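PelD (Pseudomonas aeruginosa, PDB 4EUV) binds the second messenger cyclic di-GMP and takes part in pellicle formation, this fragment comprising its GAF domain and its GGDEF-like domain. Local coordinates at residues G211-L216 with L227-P232; R245-F250 with R258-L263; Y47-D52 with L118-V123. One frame throughout, in Å; residues are numbered along the deposited sequence.

Contact 1 of 3, residues G211-L216 with L227-P232; sequences GLDVQL and LLVLLP. With C2E (9,9'-[(2R,3R,3aS,5S,7aR,9R,10R,10aS,12S,14aR)-3,5,10,12-tetrahydroxy-5,12-dioxidooctahydro-2H,7H-difuro[3,2-d:3',2'-j][1,3,7,9,2,8]tetraoxadiphosphacyclododecine-2,9-diyl]bis(2-amino-1,9-dihydro-6H-purin-6-one)), chain B.
Val214 runs alongside Leu230 on one face of the sheet, and its CG2 meets Leu230 CD2 at 3.7 Å. CG2 stands between the backbone N and the carbonyl carbon, with CG1 anti to that carbon (chi1 -79°), and it is this branch that faces Leu230. The backbones pair as an antiparallel hairpin: Val214 with Leu230 and Leu216 with Leu228 are hydrogen-bonded pairs, evidenced by Leu230 N to Val214 O at 2.9 Å and Leu216 N to Leu228 O at 2.9 Å. Gln215 and Val229 form the non-hydrogen-bonded pair between them. On that opposite face the extended Gln215 side chain runs alongside Val229 and obliquely across Leu227, its CD 3.8 Å from Leu227 CD2, while NE2 is held by the carbonyl of Leu205.

At the Asp213 end of the hairpin, the pair becomes part of the cyclic di-GMP pocket. Both carboxylate oxygens of Asp213 take up the Watson-Crick edge of one guanine: the ligand N1 donates to OD2 at 2.6 Å and its N2 to OD1 at 3.0 Å, the latter nearly straight (168°). OD1 also accepts from a water that bridges to Pro232 O, so the carboxylate is tied to the other segment as well. Leu231 CD1 packs in van der Waals contact against the amino end of the base, 3.6 Å from the ligand N2 and close to C2.

Strand 225-231 continues the sheet through backbone bonds to strand 185-192, whereas 214-219 is the outermost strand within this chain. Helix 162-181 covers the face bearing Val214, Leu216, Leu228 and Leu230, with Phe167 and Tyr170 against it; helix 198-207 packs on the other face, against Gln215 and Leu227.

Contact 2 of 3, residues R245-F250 with R258-L263; sequences RLRILF and RELESL. With C2E (9,9'-[(2R,3R,3aS,5S,7aR,9R,10R,10aS,12S,14aR)-3,5,10,12-tetrahydroxy-5,12-dioxidooctahydro-2H,7H-difuro[3,2-d:3',2'-j][1,3,7,9,2,8]tetraoxadiphosphacyclododecine-2,9-diyl]bis(2-amino-1,9-dihydro-6H-purin-6-one)), chain B.
Leu260 carries the largest share of this contact, inserted between the Phe250 ring and the aliphatic part of Arg247. Its CD1 lies over one face of Phe250, a CH-pi approach, offset toward the rim of the ring; the methyl is modelled too close to the ring for its exact height to be trusted. The same methyl lies 3.9 Å from Arg247 CG, while Leu260 CB approaches Arg247 NH1 obliquely.

Arg247 has its CG anti to the carbonyl carbon (chi1 -58°) and is extended from there to NE, a shape that carries the guanidinium past Leu260 to Glu261. The two side chains cross at about a right angle, yet their flat ends are only 11° from coplanar. This is an end-on, bidentate salt bridge: NH1 donates to Glu261 OE1 at 2.9 Å and NH2 to Glu261 OE2 at 2.8 Å, the second through the syn lone pair and nearly straight (166°). Two bonds in nearly one plane restrict rotation of the guanidinium. A water accepts from Arg247 NH1 and donates to Glu259 OE1, and it also takes the N-H of Leu260.

Within the GGDEF-like domain these residues join helix 236-253 to the 3-10 turn at 260-263, which leads into strand 265-272. Phe250 extends the apolar part of the contact, its ring edge meeting Leu263 CD1 at 3.7 Å. Val201, Leu204 and Leu205 of helix 198-207 also touch Phe250, and Val265 and Ile267 of the following strand touch Leu260.

Nearly one and a half turns before Phe250, Arg245 serves the ligand instead: NE donates to guanine N7 of cyclic di-GMP at 2.8 Å, and NH2 bonds to O6 of the same base and to the carbonyl of Ser208.

Contact 3 of 3, residues Y47-D52 with L118-V123; sequences YRVRYD and LALLAV
This is an antiparallel strand pairing inside the GAF domain, joining strand 43-50 to strand 117-123 in the middle of a five-stranded sheet. Tyr47 and Leu120 make the hydrogen-bonded pair: Tyr47 N reaches Leu120 O at 2.9 Å and Leu120 N returns to Tyr47 O at 2.7 Å. A third link, Val49 N to Leu118 O at 3.4 Å, is weak. The short segments run at 135° to each other, and this weak bond marks the strands drawing apart toward Leu118; on the other side of the Tyr47-Leu120 pair, Ala122 is still bonded to Gly45.

Tyr47 turns its ring along the neighbouring strand, with CG anti to the carbonyl carbon (chi1 -52°). The ring edge lies next to Leu120 O, and CE2 touches Ala122 CB at 3.6 Å. From the other direction along strand 43-50, Val49 CG2 comes obliquely against Leu120 CB at 3.8 Å. Val76 and Leu80 of helix 74-82 cover Leu120, and Leu80 also meets Val49. Arg48 points away from strand 117-123 and forms a salt bridge with Asp25 of helix 23-39.

Leu118 and Ala119 together stand opposite the single residue Leu110 of strand 106-111 and bond to its backbone, a classic beta bulge. The antiparallel sheet, strand order 2-1-5-4-3, with helix 23-39 on one face and helix 74-82 on the other, is characteristic of the GAF fold.

From the N terminus, contact 3 comes first: 65 residues, including strand 54-63 and helix 74-82, separate segment 47-52 from segment 118-123, which closes the loop within the GAF domain. Contact 1 then closes a short hairpin in the GGDEF-like domain, and contact 2 closes the turn between helix 236-253 and the segment before strand 265-272. The three follow in series, with neither nesting nor crossing. Contacts 1 and 2 do not touch, their nearest atoms being about 6 Å apart, but cyclic di-GMP bridges them by bonding to both. Contact 3 lies on the opposite side of the chain's centre from contacts 1 and 2, its centre about 30 Å from that of contact 1.

Contact 1 of 3, residues G211-L216 with L227-P232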
loop_
_atom_site.group_PDB
_atom_site.type_symbol
_atom_site.label_atom_id
_atom_site.label_comp_id
_atom_site.label_asym_id
_atom_site.label_seq_id
_atom_site.Cartn_x
_atom_site.Cartn_y
_atom_site.Cartn_z
ATOM N N GLY A 211 12.425 -0.597 -0.312
ATOM C CA GLY A 211 11.167 -1.283 -0.538
ATOM C C GLY A 211 9.815 -0.642 -0.346
ATOM O O GLY A 211 9.255 -0.710 0.709
ATOM N N LEU A 212 9.183 -0.034 -1.311
ATOM C CA LEU A 212 7.777 0.378 -0.845
ATOM C C LEU A 212 7.636 1.767 -0.230
ATOM O O LEU A 212 6.569 2.358 -0.291
ATOM C CB LEU A 212 7.243 -0.580 0.214
ATOM C CG LEU A 212 5.895 -1.308 0.031
ATOM C CD1 LEU A 212 5.964 -2.241 -1.175
ATOM C CD2 LEU A 212 5.427 -2.102 1.252
ATOM N N ASP A 213 8.680 2.278 0.404
ATOM C CA ASP A 213 8.697 3.718 0.685
ATOM C C ASP A 213 8.617 4.406 -0.658
ATOM O O ASP A 213 9.132 3.883 -1.637
ATOM C CB ASP A 213 9.995 4.117 1.381
ATOM C CG ASP A 213 10.081 3.595 2.813
ATOM O OD1 ASP A 213 9.190 2.822 3.260
ATOM O OD2 ASP A 213 11.068 3.943 3.478
ATOM N N VAL A 214 7.981 5.568 -0.704
ATOM C CA VAL A 214 7.815 6.328 -1.933
ATOM C C VAL A 214 8.208 7.777 -1.640
ATOM O O VAL A 214 7.974 8.284 -0.512
ATOM C CB VAL A 214 6.356 6.247 -2.522
ATOM C CG1 VAL A 214 6.120 4.911 -3.294
ATOM C CG2 VAL A 214 5.300 6.436 -1.414
ATOM N N GLN A 215 8.795 8.444 -2.643
ATOM C CA GLN A 215 9.340 9.794 -2.431
ATOM C C GLN A 215 8.837 10.780 -3.445
ATOM O O GLN A 215 8.550 10.405 -4.557
ATOM C CB GLN A 215 10.879 9.793 -2.540
ATOM C CG GLN A 215 11.575 8.896 -1.534
ATOM C CD GLN A 215 13.097 8.951 -1.662
ATOM O OE1 GLN A 215 13.624 9.438 -2.673
ATOM N NE2 GLN A 215 13.798 8.486 -0.635
ATOM N N LEU A 216 8.762 12.044 -3.037
ATOM C CA LEU A 216 8.536 13.155 -3.941
ATOM C C LEU A 216 9.630 14.195 -3.754
ATOM O O LEU A 216 9.986 14.526 -2.629
ATOM C CB LEU A 216 7.192 13.829 -3.671
ATOM C CG LEU A 216 5.883 13.158 -4.033
ATOM C CD1 LEU A 216 4.746 14.086 -3.592
ATOM C CD2 LEU A 216 5.827 12.872 -5.558
ATOM N N LEU A 227 12.469 16.995 0.165
ATOM C CA LEU A 227 12.338 15.593 -0.194
ATOM C C LEU A 227 11.368 14.965 0.810
ATOM O O LEU A 227 11.691 14.822 1.983
ATOM C CB LEU A 227 13.698 14.902 -0.145
ATOM C CG LEU A 227 13.874 13.514 -0.783
ATOM C CD1 LEU A 227 15.303 13.215 -0.710
ATOM C CD2 LEU A 227 13.151 12.426 -0.040
ATOM N N LEU A 228 10.167 14.652 0.333
ATOM C CA LEU A 228 9.104 14.004 1.117
ATOM C C LEU A 228 9.170 12.489 0.923
ATOM O O LEU A 228 9.281 11.992 -0.218
ATOM C CB LEU A 228 7.751 14.546 0.629
ATOM C CG LEU A 228 6.454 14.260 1.384
ATOM C CD1 LEU A 228 6.499 14.824 2.831
ATOM C CD2 LEU A 228 5.307 14.890 0.647
ATOM N N VAL A 229 9.164 11.774 2.035
ATOM C CA VAL A 229 9.209 10.325 2.047
ATOM C C VAL A 229 8.033 9.773 2.869
ATOM O O VAL A 229 7.891 10.065 4.079
ATOM C CB VAL A 229 10.537 9.752 2.673
ATOM C CG1 VAL A 229 10.638 8.227 2.463
ATOM C CG2 VAL A 229 11.780 10.459 2.095
ATOM N N LEU A 230 7.245 8.932 2.212
ATOM C CA LEU A 230 6.220 8.136 2.898
ATOM C C LEU A 230 6.758 6.730 3.215
ATOM O O LEU A 230 7.361 6.074 2.360
ATOM C CB LEU A 230 4.911 8.124 2.061
ATOM C CG LEU A 230 3.847 7.098 2.498
ATOM C CD1 LEU A 230 3.123 7.604 3.784
ATOM C CD2 LEU A 230 2.891 6.769 1.360
ATOM N N LEU A 231 6.621 6.296 4.467
ATOM C CA LEU A 231 6.924 4.939 4.859
ATOM C C LEU A 231 5.640 4.192 5.223
ATOM O O LEU A 231 5.178 4.270 6.378
ATOM C CB LEU A 231 7.912 4.861 6.041
ATOM C CG LEU A 231 8.902 5.958 6.461
ATOM C CD1 LEU A 231 10.226 5.398 6.976
ATOM C CD2 LEU A 231 9.133 7.069 5.467
ATOM N N PRO A 232 5.059 3.466 4.249
ATOM C CA PRO A 232 3.901 2.613 4.545
ATOM C C PRO A 232 4.247 1.546 5.574
ATOM O O PRO A 232 5.386 1.051 5.622
ATOM C CB PRO A 232 3.620 1.910 3.220
ATOM C CG PRO A 232 4.258 2.793 2.156
ATOM C CD PRO A 232 5.473 3.369 2.827
HETATM P P1 C2E B . 18.225 -1.763 9.448
HETATM O O2P C2E B . 19.053 -1.284 10.596
HETATM O O1P C2E B . 18.583 -1.264 8.059
HETATM O "O5'" C2E B . 16.726 -1.388 9.819
HETATM C "C5'" C2E B . 16.233 -1.462 11.159
HETATM C "C4'" C2E B . 14.736 -1.213 11.069
HETATM O "O4'" C2E B . 14.535 0.199 10.799
HETATM C "C3'" C2E B . 14.058 -1.950 9.916
HETATM O "O3'" C2E B . 13.510 -3.223 10.272
HETATM C "C2'" C2E B . 12.895 -1.032 9.582
HETATM O "O2'" C2E B . 11.770 -1.267 10.437
HETATM C "C1'" C2E B . 13.451 0.340 9.864
HETATM N N9 C2E B . 13.966 0.893 8.587
HETATM C C8 C2E B . 15.255 1.050 8.242
HETATM N N7 C2E B . 15.360 1.594 7.013
HETATM C C5 C2E B . 14.110 1.792 6.557
HETATM C C6 C2E B . 13.535 2.338 5.314
HETATM O O6 C2E B . 14.376 2.790 4.343
HETATM N N1 C2E B . 12.193 2.373 5.210
HETATM C C2 C2E B . 11.359 1.909 6.202
HETATM N N2 C2E B . 10.024 1.968 6.013
HETATM N N3 C2E B . 11.826 1.398 7.387
HETATM C C4 C2E B . 13.180 1.309 7.587
HETATM P P11 C2E B . 13.363 -4.400 9.182
HETATM O O21 C2E B . 12.859 -5.590 9.975
HETATM O O11 C2E B . 12.544 -3.918 8.000
HETATM O O5A C2E B . 14.858 -4.688 8.677
HETATM C C5A C2E B . 15.769 -5.399 9.517
HETATM C C4A C2E B . 17.131 -5.465 8.851
HETATM O O4A C2E B . 17.042 -6.194 7.636
HETATM C C3A C2E B . 17.656 -4.111 8.391
HETATM O O3A C2E B . 18.275 -3.375 9.435
HETATM C C2A C2E B . 18.603 -4.441 7.258
HETATM O O2A C2E B . 19.876 -4.888 7.758
HETATM C C1A C2E B . 17.884 -5.615 6.637
HETATM N N91 C2E B . 17.007 -5.147 5.529
HETATM C C81 C2E B . 15.667 -4.966 5.541
HETATM N N71 C2E B . 15.230 -4.547 4.330
HETATM C C51 C2E B . 16.308 -4.477 3.531
HETATM C C61 C2E B . 16.596 -4.122 2.128
HETATM O O61 C2E B . 15.622 -3.736 1.264
HETATM N N11 C2E B . 17.868 -4.160 1.704
HETATM C C21 C2E B . 18.888 -4.552 2.499
HETATM N N21 C2E B . 20.139 -4.592 1.973
HETATM N N31 C2E B . 18.713 -4.897 3.796
HETATM C C41 C2E B . 17.468 -4.880 4.333
HETATM O O HOH W 1 7.632 0.666 4.036
#

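Contact 2 of 3, residues R245-F250 with R258-L263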
loop_
_atom_site.group_PDB
_atom_site.type_symbol
_atom_site.label_atom_id
_atom_site.label_comp_id
_atom_site.label_asym_id
_atom_site.label_seq_id
_atom_site.Cartn_x
_atom_site.Cartn_y
_atom_site.Cartn_z
ATOM N N ARG A 245 19.397 4.596 10.267
ATOM C CA ARG A 245 20.059 4.086 9.065
ATOM C C ARG A 245 20.564 5.273 8.270
ATOM O O ARG A 245 21.695 5.299 7.804
ATOM C CB ARG A 245 19.077 3.260 8.214
ATOM C CG ARG A 245 19.768 2.565 7.004
ATOM C CD ARG A 245 18.832 1.570 6.337
ATOM N NE ARG A 245 17.731 2.196 5.578
ATOM C CZ ARG A 245 17.846 2.707 4.355
ATOM N NH1 ARG A 245 19.036 2.733 3.746
ATOM N NH2 ARG A 245 16.771 3.196 3.737
ATOM N N LEU A 246 19.702 6.270 8.140
ATOM C CA LEU A 246 19.965 7.422 7.337
ATOM C C LEU A 246 21.146 8.221 7.912
ATOM O O LEU A 246 22.011 8.702 7.165
ATOM C CB LEU A 246 18.691 8.259 7.277
ATOM C CG LEU A 246 18.107 8.682 5.955
ATOM C CD1 LEU A 246 18.093 7.568 4.835
ATOM C CD2 LEU A 246 16.771 9.393 6.144
ATOM N N ARG A 247 21.203 8.364 9.225
ATOM C CA ARG A 247 22.351 9.076 9.801
ATOM C C ARG A 247 23.673 8.350 9.535
ATOM O O ARG A 247 24.691 9.018 9.375
ATOM C CB ARG A 247 22.179 9.381 11.300
ATOM C CG ARG A 247 20.923 10.211 11.624
ATOM C CD ARG A 247 20.985 10.794 13.044
ATOM N NE ARG A 247 19.876 11.730 13.296
ATOM C CZ ARG A 247 19.863 13.037 13.021
ATOM N NH1 ARG A 247 20.924 13.646 12.497
ATOM N NH2 ARG A 247 18.780 13.760 13.344
ATOM N N ILE A 248 23.655 7.017 9.500
ATOM C CA ILE A 248 24.876 6.223 9.194
ATOM C C ILE A 248 25.309 6.496 7.756
ATOM O O ILE A 248 26.502 6.675 7.466
ATOM C CB ILE A 248 24.680 4.723 9.429
ATOM C CG1 ILE A 248 24.594 4.448 10.929
ATOM C CG2 ILE A 248 25.877 3.882 8.777
ATOM C CD1 ILE A 248 24.209 3.020 11.298
ATOM N N LEU A 249 24.323 6.576 6.876
ATOM C CA LEU A 249 24.568 6.844 5.443
ATOM C C LEU A 249 25.158 8.254 5.241
ATOM O O LEU A 249 26.141 8.429 4.508
ATOM C CB LEU A 249 23.252 6.663 4.682
ATOM C CG LEU A 249 23.263 6.831 3.173
ATOM C CD1 LEU A 249 24.225 5.746 2.533
ATOM C CD2 LEU A 249 21.812 6.706 2.697
ATOM N N PHE A 250 24.577 9.249 5.907
ATOM C CA PHE A 250 25.160 10.615 5.949
ATOM C C PHE A 250 26.557 10.698 6.503
ATOM O O PHE A 250 27.361 11.506 6.015
ATOM C CB PHE A 250 24.288 11.564 6.770
ATOM C CG PHE A 250 23.200 12.200 5.970
ATOM C CD1 PHE A 250 23.369 13.476 5.438
ATOM C CD2 PHE A 250 21.987 11.513 5.761
ATOM C CE1 PHE A 250 22.336 14.073 4.687
ATOM C CE2 PHE A 250 20.940 12.086 5.050
ATOM C CZ PHE A 250 21.118 13.366 4.479
ATOM N N ARG A 258 30.737 15.041 11.215
ATOM C CA ARG A 258 29.616 15.943 10.965
ATOM C C ARG A 258 28.224 15.287 11.177
ATOM O O ARG A 258 28.059 14.068 11.012
ATOM C CB ARG A 258 29.701 16.445 9.530
ATOM C CG ARG A 258 29.066 17.789 9.286
ATOM C CD ARG A 258 28.940 18.105 7.788
ATOM N NE ARG A 258 29.893 19.093 7.304
ATOM C CZ ARG A 258 29.606 20.368 7.040
ATOM N NH1 ARG A 258 28.386 20.851 7.218
ATOM N NH2 ARG A 258 30.553 21.181 6.608
ATOM N N GLU A 259 27.227 16.116 11.475
ATOM C CA GLU A 259 25.843 15.644 11.605
ATOM C C GLU A 259 24.950 16.163 10.476
ATOM O O GLU A 259 25.227 17.192 9.886
ATOM C CB GLU A 259 25.265 15.992 12.988
ATOM C CG GLU A 259 26.112 15.496 14.197
ATOM C CD GLU A 259 26.172 13.971 14.337
ATOM O OE1 GLU A 259 25.308 13.253 13.796
ATOM O OE2 GLU A 259 27.081 13.478 15.024
ATOM N N LEU A 260 23.873 15.425 10.197
ATOM C CA LEU A 260 22.869 15.757 9.160
ATOM C C LEU A 260 22.466 17.240 9.173
ATOM O O LEU A 260 22.439 17.904 8.141
ATOM C CB LEU A 260 21.614 14.877 9.409
ATOM C CG LEU A 260 20.749 14.136 8.378
ATOM C CD1 LEU A 260 20.887 12.661 8.526
ATOM C CD2 LEU A 260 19.324 14.444 8.662
ATOM N N GLU A 261 22.134 17.751 10.351
ATOM C CA GLU A 261 21.707 19.148 10.542
ATOM C C GLU A 261 22.758 20.208 10.143
ATOM O O GLU A 261 22.415 21.319 9.738
ATOM C CB GLU A 261 21.266 19.350 12.002
ATOM C CG GLU A 261 19.936 18.624 12.328
ATOM C CD GLU A 261 20.083 17.123 12.674
ATOM O OE1 GLU A 261 21.194 16.559 12.597
ATOM O OE2 GLU A 261 19.061 16.493 13.050
ATOM N N SER A 262 24.040 19.867 10.240
ATOM C CA SER A 262 25.083 20.797 9.818
ATOM C C SER A 262 25.163 20.957 8.283
ATOM O O SER A 262 25.856 21.849 7.794
ATOM C CB SER A 262 26.434 20.381 10.386
ATOM O OG SER A 262 26.879 19.214 9.730
ATOM N N LEU A 263 24.445 20.108 7.541
ATOM C CA LEU A 263 24.360 20.218 6.085
ATOM C C LEU A 263 23.110 21.049 5.674
ATOM O O LEU A 263 22.761 21.188 4.492
ATOM C CB LEU A 263 24.361 18.810 5.481
ATOM C CG LEU A 263 25.646 18.024 5.827
ATOM C CD1 LEU A 263 25.484 16.514 5.639
ATOM C CD2 LEU A 263 26.895 18.560 5.056
HETATM P P1 C2E B . 18.225 -1.763 9.448
HETATM O O2P C2E B . 19.053 -1.284 10.596
HETATM O O1P C2E B . 18.583 -1.264 8.059
HETATM O "O5'" C2E B . 16.726 -1.388 9.819
HETATM C "C5'" C2E B . 16.233 -1.462 11.159
HETATM C "C4'" C2E B . 14.736 -1.213 11.069
HETATM O "O4'" C2E B . 14.535 0.199 10.799
HETATM C "C3'" C2E B . 14.058 -1.950 9.916
HETATM O "O3'" C2E B . 13.510 -3.223 10.272
HETATM C "C2'" C2E B . 12.895 -1.032 9.582
HETATM O "O2'" C2E B . 11.770 -1.267 10.437
HETATM C "C1'" C2E B . 13.451 0.340 9.864
HETATM N N9 C2E B . 13.966 0.893 8.587
HETATM C C8 C2E B . 15.255 1.050 8.242
HETATM N N7 C2E B . 15.360 1.594 7.013
HETATM C C5 C2E B . 14.110 1.792 6.557
HETATM C C6 C2E B . 13.535 2.338 5.314
HETATM O O6 C2E B . 14.376 2.790 4.343
HETATM N N1 C2E B . 12.193 2.373 5.210
HETATM C C2 C2E B . 11.359 1.909 6.202
HETATM N N2 C2E B . 10.024 1.968 6.013
HETATM N N3 C2E B . 11.826 1.398 7.387
HETATM C C4 C2E B . 13.180 1.309 7.587
HETATM P P11 C2E B . 13.363 -4.400 9.182
HETATM O O21 C2E B . 12.859 -5.590 9.975
HETATM O O11 C2E B . 12.544 -3.918 8.000
HETATM O O5A C2E B . 14.858 -4.688 8.677
HETATM C C5A C2E B . 15.769 -5.399 9.517
HETATM C C4A C2E B . 17.131 -5.465 8.851
HETATM O O4A C2E B . 17.042 -6.194 7.636
HETATM C C3A C2E B . 17.656 -4.111 8.391
HETATM O O3A C2E B . 18.275 -3.375 9.435
HETATM C C2A C2E B . 18.603 -4.441 7.258
HETATM O O2A C2E B . 19.876 -4.888 7.758
HETATM C C1A C2E B . 17.884 -5.615 6.637
HETATM N N91 C2E B . 17.007 -5.147 5.529
HETATM C C81 C2E B . 15.667 -4.966 5.541
HETATM N N71 C2E B . 15.230 -4.547 4.330
HETATM C C51 C2E B . 16.308 -4.477 3.531
HETATM C C61 C2E B . 16.596 -4.122 2.128
HETATM O O61 C2E B . 15.622 -3.736 1.264
HETATM N N11 C2E B . 17.868 -4.160 1.704
HETATM C C21 C2E B . 18.888 -4.552 2.499
HETATM N N21 C2E B . 20.139 -4.592 1.973
HETATM N N31 C2E B . 18.713 -4.897 3.796
HETATM C C41 C2E B . 17.468 -4.880 4.333
HETATM O O HOH W 2 23.702 12.845 11.788
#

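Contact 3 of 3, residues Y47-D52 with L118-V123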
loop_
_atom_site.group_PDB
_atom_site.type_symbol
_atom_site.label_atom_id
_atom_site.label_comp_id
_atom_site.label_asym_id
_atom_site.label_seq_id
_atom_site.Cartn_x
_atom_site.Cartn_y
_atom_site.Cartn_z
ATOM N N TYR A 47 -11.348 -14.969 -8.451
ATOM C CA TYR A 47 -12.223 -14.636 -9.580
ATOM C C TYR A 47 -12.077 -13.180 -10.009
ATOM O O TYR A 47 -12.023 -12.276 -9.170
ATOM C CB TYR A 47 -13.688 -14.877 -9.207
ATOM C CG TYR A 47 -13.997 -16.250 -8.647
ATOM C CD1 TYR A 47 -14.545 -17.243 -9.456
ATOM C CD2 TYR A 47 -13.752 -16.551 -7.302
ATOM C CE1 TYR A 47 -14.832 -18.497 -8.948
ATOM C CE2 TYR A 47 -14.032 -17.808 -6.786
ATOM C CZ TYR A 47 -14.575 -18.774 -7.614
ATOM O OH TYR A 47 -14.859 -20.024 -7.105
ATOM N N ARG A 48 -12.021 -12.957 -11.317
ATOM C CA ARG A 48 -12.060 -11.610 -11.867
ATOM C C ARG A 48 -13.437 -10.992 -11.601
ATOM O O ARG A 48 -14.456 -11.675 -11.697
ATOM C CB ARG A 48 -11.771 -11.660 -13.370
ATOM C CG ARG A 48 -11.764 -10.308 -14.072
ATOM C CD ARG A 48 -11.468 -10.452 -15.567
ATOM N NE ARG A 48 -10.048 -10.705 -15.821
ATOM C CZ ARG A 48 -9.093 -9.776 -15.784
ATOM N NH1 ARG A 48 -9.387 -8.512 -15.497
ATOM N NH2 ARG A 48 -7.834 -10.117 -16.027
ATOM N N VAL A 49 -13.460 -9.708 -11.254
ATOM C CA VAL A 49 -14.725 -8.982 -11.097
ATOM C C VAL A 49 -14.820 -7.850 -12.118
ATOM O O VAL A 49 -13.992 -6.943 -12.122
ATOM C CB VAL A 49 -14.932 -8.464 -9.648
ATOM C CG1 VAL A 49 -16.109 -7.481 -9.576
ATOM C CG2 VAL A 49 -15.154 -9.639 -8.693
ATOM N N ARG A 50 -15.831 -7.920 -12.981
ATOM C CA ARG A 50 -15.968 -6.969 -14.089
ATOM C C ARG A 50 -16.558 -5.609 -13.691
ATOM O O ARG A 50 -17.442 -5.533 -12.831
ATOM C CB ARG A 50 -16.729 -7.589 -15.271
ATOM C CG ARG A 50 -18.108 -8.147 -14.948
ATOM C CD ARG A 50 -18.624 -9.021 -16.081
ATOM N NE ARG A 50 -19.918 -9.628 -15.775
ATOM C CZ ARG A 50 -20.084 -10.856 -15.286
ATOM N NH1 ARG A 50 -19.037 -11.629 -15.041
ATOM N NH2 ARG A 50 -21.309 -11.317 -15.047
ATOM N N TYR A 51 -16.031 -4.559 -14.327
ATOM C CA TYR A 51 -16.427 -3.138 -14.161
ATOM C C TYR A 51 -17.762 -2.817 -13.475
ATOM O O TYR A 51 -17.834 -1.870 -12.689
ATOM C CB TYR A 51 -16.361 -2.416 -15.517
ATOM C CG TYR A 51 -16.730 -3.293 -16.702
ATOM C CD1 TYR A 51 -18.043 -3.748 -16.889
ATOM C CD2 TYR A 51 -15.766 -3.662 -17.643
ATOM C CE1 TYR A 51 -18.381 -4.554 -17.971
ATOM C CE2 TYR A 51 -16.098 -4.467 -18.735
ATOM C CZ TYR A 51 -17.403 -4.905 -18.887
ATOM O OH TYR A 51 -17.729 -5.695 -19.956
ATOM N N ASP A 52 -18.810 -3.580 -13.773
ATOM C CA ASP A 52 -20.093 -3.400 -13.087
ATOM C C ASP A 52 -20.314 -4.407 -11.945
ATOM O O ASP A 52 -21.400 -4.967 -11.796
ATOM C CB ASP A 52 -21.263 -3.394 -14.079
ATOM C CG ASP A 52 -21.431 -4.716 -14.804
ATOM O OD1 ASP A 52 -20.584 -5.045 -15.664
ATOM O OD2 ASP A 52 -22.425 -5.418 -14.522
ATOM N N LEU A 118 -11.357 -5.331 -8.336
ATOM C CA LEU A 118 -10.607 -6.020 -9.385
ATOM C C LEU A 118 -10.786 -7.534 -9.367
ATOM O O LEU A 118 -10.595 -8.193 -10.392
ATOM C CB LEU A 118 -9.121 -5.700 -9.270
ATOM C CG LEU A 118 -8.661 -4.352 -9.811
ATOM C CD1 LEU A 118 -8.460 -3.358 -8.676
ATOM C CD2 LEU A 118 -7.360 -4.558 -10.578
ATOM N N ALA A 119 -11.146 -8.078 -8.204
ATOM C CA ALA A 119 -11.230 -9.530 -8.016
ATOM C C ALA A 119 -12.022 -9.936 -6.777
ATOM O O ALA A 119 -12.397 -9.098 -5.956
ATOM C CB ALA A 119 -9.827 -10.139 -7.965
ATOM N N LEU A 120 -12.262 -11.238 -6.653
ATOM C CA LEU A 120 -13.003 -11.810 -5.545
ATOM C C LEU A 120 -12.244 -13.039 -5.048
ATOM O O LEU A 120 -11.941 -13.940 -5.837
ATOM C CB LEU A 120 -14.392 -12.226 -6.042
ATOM C CG LEU A 120 -15.576 -12.333 -5.082
ATOM C CD1 LEU A 120 -16.872 -12.359 -5.882
ATOM C CD2 LEU A 120 -15.475 -13.569 -4.202
ATOM N N LEU A 121 -11.904 -13.059 -3.757
ATOM C CA LEU A 121 -11.515 -14.305 -3.091
ATOM C C LEU A 121 -12.768 -14.908 -2.464
ATOM O O LEU A 121 -13.382 -14.299 -1.588
ATOM C CB LEU A 121 -10.461 -14.061 -2.009
ATOM C CG LEU A 121 -9.987 -15.253 -1.151
ATOM C CD1 LEU A 121 -9.103 -16.207 -1.944
ATOM C CD2 LEU A 121 -9.246 -14.770 0.096
ATOM N N ALA A 122 -13.160 -16.091 -2.940
ATOM C CA ALA A 122 -14.308 -16.801 -2.384
ATOM C C ALA A 122 -13.817 -18.024 -1.618
ATOM O O ALA A 122 -13.225 -18.928 -2.213
ATOM C CB ALA A 122 -15.273 -17.215 -3.491
ATOM N N VAL A 123 -14.050 -18.044 -0.291
ATOM C CA VAL A 123 -13.601 -19.157 0.528
ATOM C C VAL A 123 -14.778 -20.058 0.925
ATOM O O VAL A 123 -15.837 -19.579 1.357
ATOM C CB VAL A 123 -12.836 -18.704 1.782
ATOM C CG1 VAL A 123 -12.103 -19.891 2.382
ATOM C CG2 VAL A 123 -11.829 -17.570 1.449
#